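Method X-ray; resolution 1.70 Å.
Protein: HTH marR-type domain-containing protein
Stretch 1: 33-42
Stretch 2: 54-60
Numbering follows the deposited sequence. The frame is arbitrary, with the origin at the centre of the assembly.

Stretch 1 33-42: GPQGHLVMHL
Stretch 2 (54-60) DAEEILH

Two helical segments of one chain pack mainly through side chains, with no hydrogen bond between them. The first helix runs from Pro34 to Leu42 and continues onward, with phi -50 to -71 and psi -31 to -55, after Gly33 at the N-cap (-105/-124). Pro34, whose ring nitrogen has no hydrogen to give, suits the first turn, where none is needed. The second enters at Asp54 already helical, keeps phi -47 to -63 and psi -36 to -54 to Ile58, and closes in a Schellman motif: Leu59 flattens to -104/3 and His60 swings to 52/53. The axes approach to 11.1 Å, their N-to-C directions 114° apart. In register, Pro34 CA lies 7.6 Å from Leu59 CA, and Leu38 CA 7.3 Å from Ala55 CA.

Leu38 is the central bump of the first helix. Its CA-to-CB bond points sideways, but the m,t rotamer (-72°, -169°) brings its end nearer the partner. Both its methyls lie against Leu59 CD1, Leu38 CD1 at 3.9 Å and Leu38 CD2 at 3.8 Å. Leu38 CD1 is also 3.9 Å from Ala55 CB, where a mere methyl leaves room for the leucine end; both residues are buried. Leu38 CD2 lies 4.4 Å from Ile58 CG2.

Ile58 (-66°, 158°) and Leu59 (-64°, 175°) point toward the first helix and supply the largest covered areas. Leu59 fits among Pro34, His37 and Leu38: its CD1 lies 4.4 Å from Pro34 CB, its CD2 3.4 Å from His37 CD2. Ile58 fills the space beside both imidazoles. Its CG2 sits at the edge of the His37 ring, 4.0 Å from His37 CD2; its CD1 lies over one face of His41, 4.2 Å from His41 CD2. Both histidines point toward the partner with chi1 t (-169°, -162°) and chi2 80° and 91°, offering carbon to the aliphatic groups. The contact buries 306 Å², both sides summed.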

# COMPACT_ATOMS: atom_id res chain seq x y z
N GLY A 33 -3.88 -11.13 12.79
CA GLY A 33 -2.59 -11.61 12.25
C GLY A 33 -2.14 -13.00 12.71
O GLY A 33 -2.75 -14.03 12.42
N PRO A 34 -0.94 -13.05 13.29
CA PRO A 34 -0.34 -14.27 13.85
C PRO A 34 -1.08 -14.95 15.01
O PRO A 34 -0.95 -16.15 15.15
CB PRO A 34 1.05 -13.79 14.33
CG PRO A 34 1.01 -12.27 14.24
CD PRO A 34 0.01 -11.95 13.16
N GLN A 35 -1.77 -14.20 15.85
CA GLN A 35 -2.51 -14.82 16.97
C GLN A 35 -3.62 -15.69 16.38
O GLN A 35 -3.69 -16.86 16.76
CB GLN A 35 -2.96 -13.74 17.92
CG GLN A 35 -1.78 -13.14 18.64
CD GLN A 35 -2.15 -12.08 19.63
OE1 GLN A 35 -1.65 -10.95 19.59
NE2 GLN A 35 -3.02 -12.44 20.55
N GLY A 36 -4.41 -15.14 15.46
CA GLY A 36 -5.47 -15.90 14.77
C GLY A 36 -4.96 -17.19 14.20
O GLY A 36 -5.63 -18.21 14.30
N HIS A 37 -3.83 -17.11 13.54
CA HIS A 37 -3.32 -18.27 12.77
C HIS A 37 -3.10 -19.41 13.75
O HIS A 37 -3.50 -20.54 13.46
CB HIS A 37 -2.07 -17.88 12.00
CG HIS A 37 -1.68 -18.94 11.02
ND1 HIS A 37 -2.31 -19.07 9.80
CD2 HIS A 37 -0.79 -19.94 11.06
CE1 HIS A 37 -1.82 -20.09 9.13
NE2 HIS A 37 -0.88 -20.65 9.88
N LEU A 38 -2.43 -19.12 14.84
CA LEU A 38 -2.07 -20.15 15.86
C LEU A 38 -3.34 -20.63 16.58
O LEU A 38 -3.44 -21.77 16.92
CB LEU A 38 -1.06 -19.57 16.86
CG LEU A 38 0.37 -19.34 16.35
CD1 LEU A 38 1.36 -19.03 17.46
CD2 LEU A 38 0.87 -20.50 15.50
N VAL A 39 -4.34 -19.79 16.82
CA VAL A 39 -5.54 -20.19 17.59
C VAL A 39 -6.32 -21.14 16.72
O VAL A 39 -6.77 -22.17 17.19
CB VAL A 39 -6.43 -18.95 17.90
CG1 VAL A 39 -7.90 -19.27 18.16
CG2 VAL A 39 -5.80 -18.14 19.01
N MET A 40 -6.43 -20.80 15.45
CA MET A 40 -7.19 -21.66 14.54
C MET A 40 -6.43 -22.99 14.33
O MET A 40 -7.07 -24.04 14.10
CB MET A 40 -7.38 -20.96 13.21
CG MET A 40 -8.14 -19.69 13.29
SD MET A 40 -9.67 -19.94 14.22
CE MET A 40 -10.59 -21.01 13.11
N HIS A 41 -5.09 -22.95 14.38
CA HIS A 41 -4.28 -24.19 14.28
C HIS A 41 -4.56 -25.09 15.49
O HIS A 41 -4.98 -26.28 15.28
CB HIS A 41 -2.81 -23.92 14.11
CG HIS A 41 -2.07 -25.13 13.60
ND1 HIS A 41 -1.90 -25.35 12.24
CD2 HIS A 41 -1.50 -26.18 14.24
CE1 HIS A 41 -1.24 -26.50 12.05
NE2 HIS A 41 -0.97 -27.03 13.26
N LEU A 42 -4.40 -24.56 16.70
CA LEU A 42 -4.77 -25.27 17.93
C LEU A 42 -6.19 -25.82 17.82
O LEU A 42 -6.42 -27.00 18.13
CB LEU A 42 -4.60 -24.36 19.16
CG LEU A 42 -3.16 -23.99 19.50
CD1 LEU A 42 -3.00 -22.90 20.54
CD2 LEU A 42 -2.39 -25.26 19.95
N ASP A 54 7.17 -25.45 17.69
CA ASP A 54 6.25 -25.72 16.56
C ASP A 54 5.74 -24.38 16.06
O ASP A 54 5.61 -24.21 14.81
CB ASP A 54 5.15 -26.71 16.94
CG ASP A 54 5.65 -28.11 17.28
OD1 ASP A 54 6.47 -28.63 16.57
OD2 ASP A 54 5.18 -28.67 18.25
N ALA A 55 5.43 -23.46 16.98
CA ALA A 55 4.90 -22.14 16.56
C ALA A 55 5.88 -21.44 15.59
O ALA A 55 5.45 -21.04 14.49
CB ALA A 55 4.57 -21.28 17.76
N GLU A 56 7.16 -21.33 15.97
CA GLU A 56 8.24 -20.79 15.09
C GLU A 56 8.16 -21.41 13.69
O GLU A 56 8.16 -20.69 12.68
CB GLU A 56 9.65 -21.10 15.62
CG GLU A 56 9.99 -20.49 16.96
CD GLU A 56 11.13 -21.16 17.73
OE1 GLU A 56 12.06 -21.62 17.12
OE2 GLU A 56 11.05 -21.18 18.95
N GLU A 57 8.17 -22.74 13.62
CA GLU A 57 8.20 -23.41 12.31
C GLU A 57 6.94 -23.06 11.54
O GLU A 57 7.08 -22.79 10.39
CB GLU A 57 8.39 -24.91 12.41
CG GLU A 57 9.81 -25.25 12.74
CD GLU A 57 10.01 -26.64 13.31
OE1 GLU A 57 9.57 -27.61 12.66
OE2 GLU A 57 10.62 -26.75 14.37
N ILE A 58 5.78 -23.11 12.18
CA ILE A 58 4.47 -22.90 11.49
C ILE A 58 4.39 -21.48 10.92
O ILE A 58 3.76 -21.32 9.86
CB ILE A 58 3.31 -23.14 12.45
CG1 ILE A 58 3.21 -24.61 12.89
CG2 ILE A 58 2.00 -22.69 11.85
CD1 ILE A 58 2.45 -24.78 14.21
N LEU A 59 4.94 -20.49 11.61
CA LEU A 59 4.85 -19.07 11.15
C LEU A 59 6.16 -18.56 10.52
O LEU A 59 6.25 -17.37 10.22
CB LEU A 59 4.51 -18.22 12.36
CG LEU A 59 3.15 -18.50 12.97
CD1 LEU A 59 3.02 -17.68 14.23
CD2 LEU A 59 2.00 -18.18 12.01
N HIS A 60 7.18 -19.41 10.40
CA HIS A 60 8.49 -19.02 9.83
C HIS A 60 9.04 -17.77 10.54
O HIS A 60 9.44 -16.82 9.87
CB HIS A 60 8.39 -18.77 8.32
CG HIS A 60 7.67 -19.84 7.57
ND1 HIS A 60 6.35 -19.70 7.18
CD2 HIS A 60 8.07 -21.05 7.14
CE1 HIS A 60 5.97 -20.78 6.53
NE2 HIS A 60 7.01 -21.63 6.49